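Long-range contacts in glucose dehydrogenase (Serratia sp. FS14, PDB 7CDY), which belongs to the glucose/sorbosone dehydrogenase family, folds as a beta-propeller built from antiparallel sheets and carries a bound calcium ion: residues L156-R162 with E184-H190; K89-A93 with N123-G127; F113-K118 with I139-N144. All coordinates share one frame. Residues are numbered along the deposited sequence.

Interaction 1: residues L156-R162 with E184-H190; sequences LQGKLVR and EVWSYGH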
loop_
_atom_site.group_PDB
_atom_site.type_symbol
_atom_site.label_atom_id
_atom_site.label_comp_id
_atom_site.label_asym_id
_atom_site.label_seq_id
_atom_site.Cartn_x
_atom_site.Cartn_y
_atom_site.Cartn_z
ATOM N N LEU A 156 2.229 -13.557 -10.912
ATOM C CA LEU A 156 2.487 -12.586 -9.855
ATOM C C LEU A 156 1.259 -11.746 -9.491
ATOM O O LEU A 156 1.379 -10.743 -8.778
ATOM C CB LEU A 156 3.714 -11.741 -10.201
ATOM C CG LEU A 156 4.994 -12.572 -10.148
ATOM C CD1 LEU A 156 6.126 -11.842 -10.839
ATOM C CD2 LEU A 156 5.377 -12.912 -8.715
ATOM N N GLN A 157 0.081 -12.171 -9.912
ATOM C CA GLN A 157 -1.169 -11.542 -9.522
ATOM C C GLN A 157 -1.577 -11.984 -8.125
ATOM O O GLN A 157 -1.521 -13.173 -7.796
ATOM C CB GLN A 157 -2.263 -11.992 -10.489
ATOM C CG GLN A 157 -2.370 -11.161 -11.751
ATOM C CD GLN A 157 -1.193 -11.371 -12.674
ATOM O OE1 GLN A 157 -0.644 -12.484 -12.775
ATOM N NE2 GLN A 157 -0.786 -10.303 -13.352
ATOM N N GLY A 158 -2.059 -11.038 -7.320
ATOM C CA GLY A 158 -2.618 -11.385 -6.017
ATOM C C GLY A 158 -1.606 -11.970 -5.063
ATOM O O GLY A 158 -1.934 -12.872 -4.282
ATOM N N LYS A 159 -0.376 -11.487 -5.127
ATOM C CA LYS A 159 0.728 -11.995 -4.335
ATOM C C LYS A 159 1.324 -10.866 -3.510
ATOM O O LYS A 159 1.317 -9.695 -3.916
ATOM C CB LYS A 159 1.857 -12.518 -5.241
ATOM C CG LYS A 159 1.432 -13.520 -6.306
ATOM C CD LYS A 159 0.899 -14.776 -5.659
ATOM C CE LYS A 159 0.684 -15.937 -6.636
ATOM N NZ LYS A 159 -0.503 -15.744 -7.513
ATOM N N LEU A 160 1.826 -11.218 -2.337
ATOM C CA LEU A 160 2.803 -10.408 -1.629
ATOM C C LEU A 160 4.176 -10.965 -1.975
ATOM O O LEU A 160 4.379 -12.182 -1.919
ATOM C CB LEU A 160 2.558 -10.503 -0.124
ATOM C CG LEU A 160 3.449 -9.694 0.810
ATOM C CD1 LEU A 160 3.463 -8.227 0.422
ATOM C CD2 LEU A 160 2.990 -9.855 2.242
ATOM N N VAL A 161 5.104 -10.087 -2.353
ATOM C CA VAL A 161 6.431 -10.473 -2.816
ATOM C C VAL A 161 7.452 -9.945 -1.816
ATOM O O VAL A 161 7.262 -8.872 -1.236
ATOM C CB VAL A 161 6.652 -9.868 -4.220
ATOM C CG1 VAL A 161 8.128 -9.659 -4.539
ATOM C CG2 VAL A 161 5.973 -10.729 -5.279
ATOM N N ARG A 162 8.526 -10.712 -1.588
ATOM C CA ARG A 162 9.651 -10.267 -0.764
ATOM C C ARG A 162 10.931 -10.373 -1.573
ATOM O O ARG A 162 11.260 -11.454 -2.081
ATOM C CB ARG A 162 9.803 -11.089 0.514
ATOM C CG ARG A 162 10.914 -10.545 1.415
ATOM C CD ARG A 162 11.128 -11.364 2.683
ATOM N NE ARG A 162 11.669 -12.686 2.390
ATOM C CZ ARG A 162 12.728 -13.232 2.984
ATOM N NH1 ARG A 162 13.410 -12.576 3.913
ATOM N NH2 ARG A 162 13.097 -14.452 2.633
ATOM N N GLU A 184 9.745 -15.198 -6.191
ATOM C CA GLU A 184 9.586 -13.900 -5.535
ATOM C C GLU A 184 8.481 -13.890 -4.482
ATOM O O GLU A 184 8.444 -12.974 -3.653
ATOM C CB GLU A 184 9.242 -12.846 -6.592
ATOM C CG GLU A 184 10.297 -12.636 -7.668
ATOM C CD GLU A 184 10.143 -13.538 -8.888
ATOM O OE1 GLU A 184 10.889 -13.297 -9.866
ATOM O OE2 GLU A 184 9.302 -14.476 -8.881
ATOM N N VAL A 185 7.598 -14.888 -4.469
ATOM C CA VAL A 185 6.346 -14.798 -3.721
ATOM C C VAL A 185 6.573 -15.075 -2.244
ATOM O O VAL A 185 7.251 -16.043 -1.862
ATOM C CB VAL A 185 5.316 -15.780 -4.301
ATOM C CG1 VAL A 185 4.103 -15.927 -3.366
ATOM C CG2 VAL A 185 4.889 -15.340 -5.681
ATOM N N TRP A 186 5.956 -14.255 -1.396
ATOM C CA TRP A 186 5.853 -14.489 0.035
ATOM C C TRP A 186 4.543 -15.178 0.385
ATOM O O TRP A 186 4.544 -16.227 1.032
ATOM C CB TRP A 186 5.975 -13.154 0.790
ATOM C CG TRP A 186 5.895 -13.253 2.288
ATOM C CD1 TRP A 186 4.798 -13.004 3.075
ATOM C CD2 TRP A 186 6.954 -13.608 3.179
ATOM N NE1 TRP A 186 5.113 -13.191 4.394
ATOM C CE2 TRP A 186 6.433 -13.553 4.489
ATOM C CE3 TRP A 186 8.291 -13.971 2.996
ATOM C CZ2 TRP A 186 7.211 -13.846 5.610
ATOM C CZ3 TRP A 186 9.064 -14.258 4.114
ATOM C CH2 TRP A 186 8.520 -14.191 5.402
ATOM N N SER A 187 3.409 -14.603 -0.030
ATOM C CA SER A 187 2.090 -15.182 0.205
ATOM C C SER A 187 1.214 -14.938 -1.014
ATOM O O SER A 187 1.512 -14.093 -1.862
ATOM C CB SER A 187 1.437 -14.615 1.469
ATOM O OG SER A 187 1.355 -13.194 1.405
ATOM N N TYR A 188 0.114 -15.686 -1.093
ATOM C CA TYR A 188 -0.734 -15.648 -2.276
ATOM C C TYR A 188 -2.201 -15.619 -1.865
ATOM O O TYR A 188 -2.531 -15.620 -0.679
ATOM C CB TYR A 188 -0.369 -16.766 -3.261
ATOM C CG TYR A 188 -0.725 -18.185 -2.881
ATOM C CD1 TYR A 188 -0.099 -18.835 -1.824
ATOM C CD2 TYR A 188 -1.647 -18.893 -3.631
ATOM C CE1 TYR A 188 -0.417 -20.154 -1.509
ATOM C CE2 TYR A 188 -1.961 -20.209 -3.331
ATOM C CZ TYR A 188 -1.340 -20.822 -2.276
ATOM O OH TYR A 188 -1.664 -22.132 -1.973
ATOM N N GLY A 189 -3.089 -15.567 -2.857
ATOM C CA GLY A 189 -4.509 -15.470 -2.563
ATOM C C GLY A 189 -4.961 -14.129 -2.030
ATOM O O GLY A 189 -5.871 -14.076 -1.190
ATOM N N HIS A 190 -4.362 -13.042 -2.514
ATOM C CA HIS A 190 -4.751 -11.684 -2.167
ATOM C C HIS A 190 -5.535 -11.061 -3.319
ATOM O O HIS A 190 -5.350 -11.425 -4.485
ATOM C CB HIS A 190 -3.497 -10.849 -1.867
ATOM C CG HIS A 190 -2.676 -11.395 -0.740
ATOM N ND1 HIS A 190 -3.098 -11.352 0.572
ATOM C CD2 HIS A 190 -1.476 -12.028 -0.727
ATOM C CE1 HIS A 190 -2.184 -11.915 1.349
ATOM N NE2 HIS A 190 -1.193 -12.335 0.584
#

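Interaction 2: residues K89-A93 with N123-G127; sequences KAGTA and NHFGG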
loop_
_atom_site.group_PDB
_atom_site.type_symbol
_atom_site.label_atom_id
_atom_site.label_comp_id
_atom_site.label_asym_id
_atom_site.label_seq_id
_atom_site.Cartn_x
_atom_site.Cartn_y
_atom_site.Cartn_z
ATOM N N LYS A 89 -2.073 -4.326 -22.109
ATOM C CA LYS A 89 -2.290 -4.677 -20.713
ATOM C C LYS A 89 -1.140 -4.126 -19.887
ATOM O O LYS A 89 0.003 -4.062 -20.350
ATOM C CB LYS A 89 -2.329 -6.194 -20.517
ATOM C CG LYS A 89 -3.314 -6.921 -21.411
ATOM C CD LYS A 89 -4.737 -6.496 -21.109
ATOM C CE LYS A 89 -5.733 -7.285 -21.943
ATOM N NZ LYS A 89 -6.979 -6.516 -22.213
ATOM N N ALA A 90 -1.443 -3.758 -18.652
ATOM C CA ALA A 90 -0.470 -3.173 -17.746
ATOM C C ALA A 90 -0.271 -4.066 -16.526
ATOM O O ALA A 90 -1.067 -4.968 -16.241
ATOM C CB ALA A 90 -0.925 -1.784 -17.290
ATOM N N GLY A 91 0.809 -3.795 -15.794
ATOM C CA GLY A 91 1.057 -4.456 -14.531
ATOM C C GLY A 91 1.905 -3.564 -13.657
ATOM O O GLY A 91 2.473 -2.572 -14.112
ATOM N N THR A 92 1.991 -3.928 -12.386
ATOM C CA THR A 92 2.761 -3.134 -11.443
ATOM C C THR A 92 4.259 -3.330 -11.656
ATOM O O THR A 92 4.720 -4.424 -12.000
ATOM C CB THR A 92 2.360 -3.535 -10.032
ATOM O OG1 THR A 92 0.945 -3.364 -9.926
ATOM C CG2 THR A 92 3.055 -2.675 -8.981
ATOM N N ALA A 93 5.023 -2.253 -11.475
ATOM C CA ALA A 93 6.477 -2.306 -11.514
ATOM C C ALA A 93 7.027 -1.534 -10.327
ATOM O O ALA A 93 6.358 -0.644 -9.783
ATOM C CB ALA A 93 7.014 -1.691 -12.808
ATOM N N ASN A 123 -7.392 -1.781 -13.274
ATOM C CA ASN A 123 -7.758 -2.126 -11.907
ATOM C C ASN A 123 -6.770 -3.089 -11.247
ATOM O O ASN A 123 -6.094 -3.880 -11.915
ATOM C CB ASN A 123 -9.182 -2.714 -11.844
ATOM C CG ASN A 123 -10.249 -1.673 -12.129
ATOM O OD1 ASN A 123 -10.472 -0.761 -11.331
ATOM N ND2 ASN A 123 -10.902 -1.795 -13.278
ATOM N N HIS A 124 -6.686 -2.990 -9.919
ATOM C CA HIS A 124 -6.068 -3.996 -9.039
ATOM C C HIS A 124 -4.567 -4.160 -9.287
ATOM O O HIS A 124 -4.058 -5.254 -9.560
ATOM C CB HIS A 124 -6.795 -5.340 -9.091
ATOM C CG HIS A 124 -8.200 -5.284 -8.580
ATOM N ND1 HIS A 124 -8.959 -6.419 -8.404
ATOM C CD2 HIS A 124 -8.978 -4.247 -8.185
ATOM C CE1 HIS A 124 -10.154 -6.088 -7.943
ATOM N NE2 HIS A 124 -10.190 -4.774 -7.800
ATOM N N PHE A 125 -3.851 -3.042 -9.165
ATOM C CA PHE A 125 -2.399 -3.061 -9.185
ATOM C C PHE A 125 -1.805 -3.362 -7.817
ATOM O O PHE A 125 -0.641 -3.767 -7.735
ATOM C CB PHE A 125 -1.881 -1.711 -9.694
ATOM C CG PHE A 125 -2.212 -1.451 -11.142
ATOM C CD1 PHE A 125 -1.470 -2.068 -12.141
ATOM C CD2 PHE A 125 -3.277 -0.629 -11.516
ATOM C CE1 PHE A 125 -1.758 -1.863 -13.476
ATOM C CE2 PHE A 125 -3.580 -0.430 -12.863
ATOM C CZ PHE A 125 -2.813 -1.037 -13.838
ATOM N N GLY A 126 -2.565 -3.169 -6.744
ATOM C CA GLY A 126 -1.935 -3.137 -5.431
ATOM C C GLY A 126 -0.993 -1.950 -5.376
ATOM O O GLY A 126 -1.373 -0.811 -5.685
ATOM N N GLY A 127 0.262 -2.191 -5.014
ATOM C CA GLY A 127 1.294 -1.178 -5.157
ATOM C C GLY A 127 1.956 -0.733 -3.875
ATOM O O GLY A 127 2.973 -0.023 -3.944
#

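Interaction 3: residues F113-K118 with I139-N144; sequences FRQQPK and IALGEN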
loop_
_atom_site.group_PDB
_atom_site.type_symbol
_atom_site.label_atom_id
_atom_site.label_comp_id
_atom_site.label_asym_id
_atom_site.label_seq_id
_atom_site.Cartn_x
_atom_site.Cartn_y
_atom_site.Cartn_z
ATOM N N PHE A 113 11.787 -4.828 -10.489
ATOM C CA PHE A 113 10.803 -5.895 -10.377
ATOM C C PHE A 113 9.586 -5.520 -11.206
ATOM O O PHE A 113 9.127 -4.371 -11.157
ATOM C CB PHE A 113 10.384 -6.121 -8.919
ATOM C CG PHE A 113 9.169 -7.003 -8.785
ATOM C CD1 PHE A 113 9.292 -8.384 -8.857
ATOM C CD2 PHE A 113 7.899 -6.449 -8.648
ATOM C CE1 PHE A 113 8.176 -9.207 -8.781
ATOM C CE2 PHE A 113 6.781 -7.265 -8.567
ATOM C CZ PHE A 113 6.925 -8.642 -8.622
ATOM N N ARG A 114 9.035 -6.505 -11.913
ATOM C CA ARG A 114 7.823 -6.318 -12.694
ATOM C C ARG A 114 6.861 -7.448 -12.402
ATOM O O ARG A 114 7.243 -8.622 -12.438
ATOM C CB ARG A 114 8.119 -6.379 -14.190
ATOM C CG ARG A 114 8.885 -5.229 -14.709
ATOM C CD ARG A 114 8.881 -5.247 -16.221
ATOM N NE ARG A 114 9.273 -3.938 -16.694
ATOM C CZ ARG A 114 10.531 -3.540 -16.817
ATOM N NH1 ARG A 114 11.528 -4.373 -16.522
ATOM N NH2 ARG A 114 10.797 -2.317 -17.234
ATOM N N GLN A 115 5.615 -7.096 -12.130
ATOM C CA GLN A 115 4.555 -8.083 -12.129
ATOM C C GLN A 115 4.433 -8.687 -13.523
ATOM O O GLN A 115 4.353 -7.965 -14.525
ATOM C CB GLN A 115 3.262 -7.365 -11.764
ATOM C CG GLN A 115 2.051 -8.260 -11.691
ATOM C CD GLN A 115 0.824 -7.532 -11.175
ATOM O OE1 GLN A 115 0.486 -6.431 -11.630
ATOM N NE2 GLN A 115 0.155 -8.141 -10.211
ATOM N N GLN A 116 4.408 -10.018 -13.590
ATOM C CA GLN A 116 4.209 -10.728 -14.835
ATOM C C GLN A 116 3.267 -11.894 -14.576
ATOM O O GLN A 116 3.328 -12.515 -13.505
ATOM C CB GLN A 116 5.528 -11.281 -15.383
ATOM C CG GLN A 116 6.519 -10.216 -15.797
ATOM C CD GLN A 116 6.092 -9.444 -17.034
ATOM O OE1 GLN A 116 5.027 -9.678 -17.604
ATOM N NE2 GLN A 116 6.934 -8.513 -17.459
ATOM N N PRO A 117 2.379 -12.209 -15.524
ATOM C CA PRO A 117 2.137 -11.445 -16.749
ATOM C C PRO A 117 1.466 -10.110 -16.434
ATOM O O PRO A 117 1.059 -9.869 -15.297
ATOM C CB PRO A 117 1.177 -12.351 -17.535
ATOM C CG PRO A 117 0.466 -13.144 -16.474
ATOM C CD PRO A 117 1.505 -13.389 -15.419
ATOM N N LYS A 118 1.389 -9.229 -17.420
ATOM C CA LYS A 118 0.629 -7.993 -17.284
ATOM C C LYS A 118 -0.803 -8.265 -17.731
ATOM O O LYS A 118 -1.034 -8.608 -18.896
ATOM C CB LYS A 118 1.259 -6.889 -18.136
ATOM C CG LYS A 118 2.625 -6.407 -17.669
ATOM C CD LYS A 118 3.209 -5.418 -18.678
ATOM C CE LYS A 118 4.573 -4.891 -18.257
ATOM N NZ LYS A 118 4.442 -3.914 -17.136
ATOM N N ILE A 139 6.404 -6.149 -1.354
ATOM C CA ILE A 139 5.642 -5.525 -2.430
ATOM C C ILE A 139 4.283 -6.211 -2.494
ATOM O O ILE A 139 4.208 -7.426 -2.704
ATOM C CB ILE A 139 6.363 -5.684 -3.780
ATOM C CG1 ILE A 139 7.797 -5.140 -3.714
ATOM C CG2 ILE A 139 5.566 -5.029 -4.881
ATOM C CD1 ILE A 139 8.658 -5.594 -4.879
ATOM N N ALA A 140 3.206 -5.436 -2.353
ATOM C CA ALA A 140 1.847 -5.975 -2.365
ATOM C C ALA A 140 1.255 -5.798 -3.759
ATOM O O ALA A 140 1.185 -4.674 -4.268
ATOM C CB ALA A 140 0.993 -5.267 -1.313
ATOM N N LEU A 141 0.812 -6.893 -4.369
ATOM C CA LEU A 141 0.317 -6.889 -5.740
ATOM C C LEU A 141 -1.132 -7.346 -5.814
ATOM O O LEU A 141 -1.488 -8.397 -5.269
ATOM C CB LEU A 141 1.169 -7.803 -6.618
ATOM C CG LEU A 141 2.652 -7.444 -6.701
ATOM C CD1 LEU A 141 3.428 -8.535 -7.418
ATOM C CD2 LEU A 141 2.831 -6.113 -7.422
ATOM N N GLY A 142 -1.967 -6.562 -6.511
ATOM C CA GLY A 142 -3.311 -7.001 -6.818
ATOM C C GLY A 142 -3.320 -8.036 -7.931
ATOM O O GLY A 142 -2.311 -8.332 -8.570
ATOM N N GLU A 143 -4.500 -8.610 -8.156
ATOM C CA GLU A 143 -4.637 -9.655 -9.212
ATOM C C GLU A 143 -5.136 -9.078 -10.551
ATOM O O GLU A 143 -5.569 -9.861 -11.357
ATOM C CB GLU A 143 -5.449 -10.891 -8.770
ATOM C CG GLU A 143 -6.668 -10.651 -7.891
ATOM C CD GLU A 143 -7.804 -9.794 -8.437
ATOM O OE1 GLU A 143 -7.529 -8.711 -8.908
ATOM O OE2 GLU A 143 -8.946 -10.204 -8.302
ATOM N N ASN A 144 -5.028 -7.752 -10.749
ATOM C CA ASN A 144 -5.293 -7.123 -12.042
ATOM C C ASN A 144 -6.743 -7.291 -12.495
ATOM O O ASN A 144 -7.048 -7.080 -13.686
ATOM C CB ASN A 144 -4.356 -7.641 -13.154
ATOM C CG ASN A 144 -2.872 -7.253 -12.987
ATOM O OD1 ASN A 144 -2.051 -7.723 -13.775
ATOM N ND2 ASN A 144 -2.521 -6.436 -11.997
#

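Interaction 1: residues L156-R162 with E184-H190
A classic beta bulge interrupts this antiparallel pairing, shifting the register by one: Trp-186 and Ser-187 both face Leu-160, whose O accepts hydrogen bonds from Trp-186 N (2.7 Å) and Ser-187 N (3.2 Å). Beyond it the ladder resumes with Arg-162 N to Glu-184 O (3.1 Å); in the other direction it ends at Leu-160 N to Ser-187 O (2.9 Å). Past the strand, in the loops, His-190 N donates to Gly-158 O (3.0 Å). Gly-158 has positive phi, and a CB there would clash with His-190 O. At the bulge, the CA-to-CB bond of Trp-186 points toward the partner segment; its CD1 packs on Leu-160 CD2 (3.7 Å) and its CZ3 lies over one face of the Arg-162 guanidinium, which forms a salt bridge to Asp-172 and a hydrogen bond to Asn-173. Ser-187 OG and His-190 NE2 are hydrogen-bonded at 2.8 Å. Strand 185-187 is outermost in a four-stranded propeller sheet; 160-163 lies inside it, hydrogen-bonded on its other side to strand 137-140.

Interaction 2: residues K89-A93 with N123-G127
In this beta-propeller, a loop that leads into one sheet meets a strand of the preceding sheet through side chains, with no backbone ladder between them. Residues 123-127 belong to the loop between strands 109-114 and 129-131, whereas 89-93 enters strand 90-99 of the preceding sheet. The polar part of the contact is one hydrogen bond, in which the hydroxyl of Thr-92 donates to the backbone carbonyl of Phe-125. The m rotamer of Thr-92 brings OG1 to the loop, so a buried carbonyl gains a partner from the strand. The apolar part is the packing of Ala-90 CB against CE1 of Phe-125 at 3.9 Å, the ring presenting its edge to the strand. Ala-82 of strand 76-84 also touches the Phe-125 side chain. A further van der Waals neighbour at the ring edge is Gly-91 N, 4.0 Å from Phe-125 CE1. Loop conformation forms the last element. Gly-126 and Gly-127 both have positive phi, and a CB on Gly-127 would be jammed against the carbonyl of Gly-126. From here the chain leads into strand 129-131. At the heart of the contact, Thr-92 OG1 stands 2.7 Å from Phe-125 O.

Interaction 3: residues F113-K118 with I139-N144
Both segments start in a beta strand and continue as loop: 113-118 leaves strand 109-114, and strand 137-140 runs out into the other. They lie side by side without a backbone ladder. Their CA atoms stay apart, 9.5 Å between Phe-113 and Ile-139 and 7.8 Å between Gln-115 and Leu-141. Such spacing is that of face-to-face packing between two sheets of a beta-propeller, with side chains filling the gap. A cis peptide bond before Pro-117 bends the first loop, and Asn-144 adopts positive phi in the second. At the strand ends the filling is apolar: CD2 of Phe-113 meets CD1 of Ile-139 at 3.9 Å, while CZ of Phe-113 reaches CD1 of Leu-141 at 3.7 Å, the latter approaching the ring at its edge. Val-161 of the neighbouring strand touches both Phe-113 and Leu-141. Further along, an extended Gln-115 spans the gap. Its OE1 also accepts from Thr-92 N and its NE2 also reaches Leu-156 O, while Asn-144 OD1 accepts from Gln-157 NE2. Across the interface itself, Gln-115 NE2 donates to Gly-142 O and Asn-144 ND2 donates to Gln-115 OE1, each at 3.0 Å.

From the N terminus, the chain passes 89-93, opens interaction 3 at 113-118, and returns at 123-127 to close interaction 2. Interaction 3 closes at 139-144, so the segments of these two contacts alternate and the loops cross. Interaction 1 follows in series, closing the connection from 156-162 to 184-190, with 21 residues between. Interactions 2 and 3 join the sheet containing strands 90-99 and 109-114 to the next one, and meet through His-124 with Glu-143 and Gly-127 with Ala-140. Interaction 1 lies within that second sheet and adjoins interaction 3 along strands 137-140 and 160-163. The example thus separates two levels of propeller construction: strand pairing within a sheet, and packing between successive sheets.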